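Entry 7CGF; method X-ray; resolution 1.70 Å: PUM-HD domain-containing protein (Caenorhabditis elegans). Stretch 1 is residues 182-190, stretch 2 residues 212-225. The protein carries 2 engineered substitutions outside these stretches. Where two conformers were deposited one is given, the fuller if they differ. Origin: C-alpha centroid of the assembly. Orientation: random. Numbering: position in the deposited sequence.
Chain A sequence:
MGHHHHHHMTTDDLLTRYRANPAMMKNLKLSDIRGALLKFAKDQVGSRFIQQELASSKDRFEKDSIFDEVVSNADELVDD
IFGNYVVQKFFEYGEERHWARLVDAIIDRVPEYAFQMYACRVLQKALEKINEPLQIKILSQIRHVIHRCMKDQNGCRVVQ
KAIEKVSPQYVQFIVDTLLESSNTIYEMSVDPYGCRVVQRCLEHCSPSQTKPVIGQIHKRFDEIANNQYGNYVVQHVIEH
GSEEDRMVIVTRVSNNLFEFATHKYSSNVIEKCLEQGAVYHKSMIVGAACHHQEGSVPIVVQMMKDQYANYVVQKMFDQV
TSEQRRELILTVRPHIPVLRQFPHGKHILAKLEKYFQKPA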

# COMPACT_ATOMS: atom_id res chain seq x y z
N SER A 182 -1.91 -16.20 16.98
CA SER A 182 -2.76 -15.20 17.63
C SER A 182 -2.30 -13.78 17.36
O SER A 182 -3.12 -12.90 17.07
CB SER A 182 -2.81 -15.46 19.13
OG SER A 182 -3.43 -16.70 19.39
N ASN A 183 -0.99 -13.54 17.42
CA ASN A 183 -0.48 -12.17 17.39
C ASN A 183 -0.04 -11.70 16.01
O ASN A 183 0.46 -10.59 15.89
CB ASN A 183 0.70 -12.03 18.34
CG ASN A 183 1.89 -12.89 17.93
OD1 ASN A 183 1.73 -13.95 17.32
ND2 ASN A 183 3.09 -12.43 18.27
N THR A 184 -0.21 -12.52 14.97
CA THR A 184 0.37 -12.18 13.67
C THR A 184 -0.25 -10.91 13.09
O THR A 184 0.47 -10.06 12.55
CB THR A 184 0.20 -13.35 12.70
OG1 THR A 184 0.71 -14.53 13.32
CG2 THR A 184 1.00 -13.10 11.41
N ILE A 185 -1.57 -10.76 13.18
CA ILE A 185 -2.19 -9.56 12.60
C ILE A 185 -1.75 -8.31 13.35
O ILE A 185 -1.48 -7.27 12.74
CB ILE A 185 -3.72 -9.71 12.56
CG1 ILE A 185 -4.13 -10.36 11.26
CG2 ILE A 185 -4.41 -8.35 12.74
CD1 ILE A 185 -3.95 -9.48 10.05
N TYR A 186 -1.60 -8.41 14.67
CA TYR A 186 -1.07 -7.27 15.41
C TYR A 186 0.35 -6.95 14.95
O TYR A 186 0.66 -5.79 14.63
CB TYR A 186 -1.08 -7.56 16.92
CG TYR A 186 -0.39 -6.45 17.67
CD1 TYR A 186 -1.06 -5.27 17.97
CD2 TYR A 186 0.95 -6.55 18.02
CE1 TYR A 186 -0.42 -4.24 18.63
CE2 TYR A 186 1.60 -5.52 18.66
CZ TYR A 186 0.91 -4.37 18.96
OH TYR A 186 1.55 -3.35 19.61
N GLU A 187 1.21 -7.98 14.90
CA GLU A 187 2.61 -7.82 14.50
C GLU A 187 2.70 -7.17 13.13
O GLU A 187 3.53 -6.27 12.92
CB GLU A 187 3.30 -9.19 14.50
CG GLU A 187 4.63 -9.28 13.71
CD GLU A 187 5.11 -10.72 13.34
OE1 GLU A 187 6.27 -10.85 12.86
OE2 GLU A 187 4.37 -11.72 13.49
N MET A 188 1.85 -7.59 12.20
CA MET A 188 1.90 -7.02 10.85
C MET A 188 1.34 -5.60 10.84
O MET A 188 1.88 -4.72 10.14
CB MET A 188 1.13 -7.90 9.87
CG MET A 188 1.72 -9.29 9.64
SD MET A 188 3.33 -9.16 8.85
CE MET A 188 3.85 -10.90 8.93
N SER A 189 0.26 -5.37 11.57
CA SER A 189 -0.38 -4.05 11.55
C SER A 189 0.50 -2.96 12.13
O SER A 189 0.31 -1.79 11.78
CB SER A 189 -1.70 -4.08 12.31
OG SER A 189 -2.62 -4.96 11.68
N VAL A 190 1.44 -3.29 13.02
CA VAL A 190 2.31 -2.26 13.60
C VAL A 190 3.70 -2.25 12.95
O VAL A 190 4.60 -1.56 13.45
CB VAL A 190 2.40 -2.40 15.12
CG1 VAL A 190 0.98 -2.45 15.69
CG2 VAL A 190 3.18 -3.64 15.52
N PRO A 212 -12.22 -12.94 9.26
CA PRO A 212 -11.32 -13.29 10.37
C PRO A 212 -10.15 -12.33 10.54
O PRO A 212 -9.64 -12.19 11.65
CB PRO A 212 -10.85 -14.71 10.02
CG PRO A 212 -11.04 -14.81 8.53
CD PRO A 212 -12.23 -13.97 8.20
N VAL A 213 -9.68 -11.71 9.45
CA VAL A 213 -8.61 -10.72 9.58
C VAL A 213 -9.10 -9.54 10.40
O VAL A 213 -8.45 -9.09 11.36
CB VAL A 213 -8.13 -10.28 8.18
CG1 VAL A 213 -7.19 -9.07 8.27
CG2 VAL A 213 -7.44 -11.43 7.46
N ILE A 214 -10.28 -9.02 10.05
CA ILE A 214 -10.87 -7.93 10.80
C ILE A 214 -11.13 -8.35 12.24
O ILE A 214 -10.96 -7.57 13.18
CB ILE A 214 -12.14 -7.45 10.09
CG1 ILE A 214 -11.73 -6.76 8.77
CG2 ILE A 214 -12.97 -6.48 10.98
CD1 ILE A 214 -12.87 -6.54 7.78
N GLY A 215 -11.52 -9.61 12.44
CA GLY A 215 -11.78 -10.08 13.80
C GLY A 215 -10.54 -10.02 14.68
O GLY A 215 -10.63 -9.67 15.87
N GLN A 216 -9.37 -10.32 14.11
CA GLN A 216 -8.12 -10.20 14.86
C GLN A 216 -7.82 -8.75 15.19
O GLN A 216 -7.39 -8.43 16.31
CB GLN A 216 -6.94 -10.79 14.07
CG GLN A 216 -6.63 -12.28 14.25
CD GLN A 216 -7.01 -12.84 15.61
OE1 GLN A 216 -8.13 -13.27 15.78
NE2 GLN A 216 -6.08 -12.84 16.56
N ILE A 217 -8.02 -7.85 14.23
CA ILE A 217 -7.79 -6.42 14.49
C ILE A 217 -8.66 -5.94 15.64
O ILE A 217 -8.20 -5.21 16.52
CB ILE A 217 -8.04 -5.61 13.20
CG1 ILE A 217 -7.00 -5.98 12.13
CG2 ILE A 217 -7.97 -4.11 13.51
CD1 ILE A 217 -7.38 -5.58 10.72
N HIS A 218 -9.93 -6.35 15.67
CA HIS A 218 -10.83 -5.94 16.75
C HIS A 218 -10.31 -6.35 18.12
O HIS A 218 -10.48 -5.62 19.10
CB HIS A 218 -12.24 -6.51 16.52
CG HIS A 218 -13.11 -5.70 15.61
ND1 HIS A 218 -13.81 -6.26 14.57
CD2 HIS A 218 -13.42 -4.38 15.61
CE1 HIS A 218 -14.51 -5.32 13.95
NE2 HIS A 218 -14.29 -4.17 14.56
N LYS A 219 -9.67 -7.52 18.22
CA LYS A 219 -9.24 -8.02 19.53
C LYS A 219 -8.22 -7.10 20.18
O LYS A 219 -8.18 -7.00 21.42
CB LYS A 219 -8.68 -9.44 19.40
CG LYS A 219 -9.75 -10.47 18.98
CD LYS A 219 -9.12 -11.85 18.74
CE LYS A 219 -10.16 -12.84 18.19
NZ LYS A 219 -9.58 -14.20 17.90
N ARG A 220 -7.39 -6.42 19.39
CA ARG A 220 -6.40 -5.47 19.92
C ARG A 220 -6.61 -4.09 19.31
O ARG A 220 -5.67 -3.38 18.96
CB ARG A 220 -4.99 -5.99 19.70
CG ARG A 220 -4.78 -7.25 20.51
CD ARG A 220 -3.39 -7.82 20.35
NE ARG A 220 -2.40 -6.96 20.94
CZ ARG A 220 -1.11 -7.26 20.99
NH1 ARG A 220 -0.68 -8.41 20.48
NH2 ARG A 220 -0.25 -6.42 21.54
N PHE A 221 -7.89 -3.72 19.21
CA PHE A 221 -8.27 -2.51 18.49
C PHE A 221 -7.59 -1.26 19.04
O PHE A 221 -7.03 -0.47 18.28
CB PHE A 221 -9.79 -2.33 18.55
CG PHE A 221 -10.27 -1.14 17.78
CD1 PHE A 221 -10.41 -1.22 16.41
CD2 PHE A 221 -10.54 0.06 18.42
CE1 PHE A 221 -10.83 -0.14 15.68
CE2 PHE A 221 -10.96 1.15 17.69
CZ PHE A 221 -11.10 1.04 16.32
N ASP A 222 -7.68 -1.04 20.36
CA ASP A 222 -7.18 0.21 20.91
C ASP A 222 -5.69 0.38 20.63
O ASP A 222 -5.24 1.49 20.28
CB ASP A 222 -7.43 0.28 22.41
CG ASP A 222 -8.89 0.40 22.76
OD1 ASP A 222 -9.74 0.51 21.84
OD2 ASP A 222 -9.19 0.39 23.97
N GLU A 223 -4.90 -0.69 20.77
CA GLU A 223 -3.47 -0.60 20.54
C GLU A 223 -3.17 -0.34 19.07
O GLU A 223 -2.30 0.47 18.73
CB GLU A 223 -2.77 -1.89 20.96
CG GLU A 223 -2.83 -2.26 22.40
CD GLU A 223 -2.34 -3.68 22.58
OE1 GLU A 223 -3.19 -4.61 22.58
OE2 GLU A 223 -1.10 -3.84 22.61
N ILE A 224 -3.88 -1.04 18.18
CA ILE A 224 -3.63 -0.87 16.76
C ILE A 224 -4.08 0.52 16.29
O ILE A 224 -3.40 1.17 15.49
CB ILE A 224 -4.32 -2.00 15.98
CG1 ILE A 224 -3.73 -3.35 16.38
CG2 ILE A 224 -4.13 -1.81 14.44
CD1 ILE A 224 -4.40 -4.55 15.69
N ALA A 225 -5.21 0.99 16.82
CA ALA A 225 -5.77 2.27 16.39
C ALA A 225 -4.86 3.45 16.72
O ALA A 225 -4.87 4.44 15.98
CB ALA A 225 -7.14 2.49 17.04

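The guanidinium of Arg-220 lies flat on the ring of Tyr-186, the two planes only 8° apart, with Arg-220 CZ 3.5 Å from the centroid of the Tyr-186 ring and 13° off its normal. This is a cation-pi stack of nearly ideal geometry, and the arginine is held for it from its own side. Arg-220 NE donates to Glu-223 OE1 at 3.0 Å and Arg-220 NH2 to Glu-223 OE2 at 2.9 Å, a two-pronged salt bridge whose nearly straight bonds lie along the guanidinium plane and so leave its face free for the ring. Arg-220 occupies the N-cap position of helix 221-225, and Glu-223 follows three residues later, so one short segment supplies both the stacking group and its brace.

Beyond the stack the contact turns apolar. Tyr-186 CD1 meets Ile-224 CG1 at 3.7 Å, so the same ring serves a charged partner and an aliphatic one. One residue earlier, Ile-185 packs against helix 212-219, which crosses helix 184-189 at -79°. Ile-185 CD1 reaches Val-213 CG1 at 3.7 Å and Ile-185 CG2 reaches Ile-217 CG1 at 3.6 Å, while Ile-185 CB sits 3.7 Å from Gln-216 CB, and the CA atoms of Ile-185 and Gln-216, 6.4 Å apart, are the nearest CA pair across the contact. Adjacent residues thus address the two helices of the other stretch, Ile-185 the first and Tyr-186 the second.

A turn further on, Ser-189 CB rests 3.9 Å from Ile-224 CG2; its hydroxyl is spent within its own helix, Ser-189 OG donating to Ile-185 O at 2.8 Å, which suits a buried polar group beside an isoleucine.

The sole hydrogen bond across the contact runs from Gln-216 NE2 to Ser-182 O, 3.0 Å, bent to 136° at the hydrogen. The other end of that amide is also engaged, Gln-216 OE1 accepting from Lys-219 NZ at 2.7 Å.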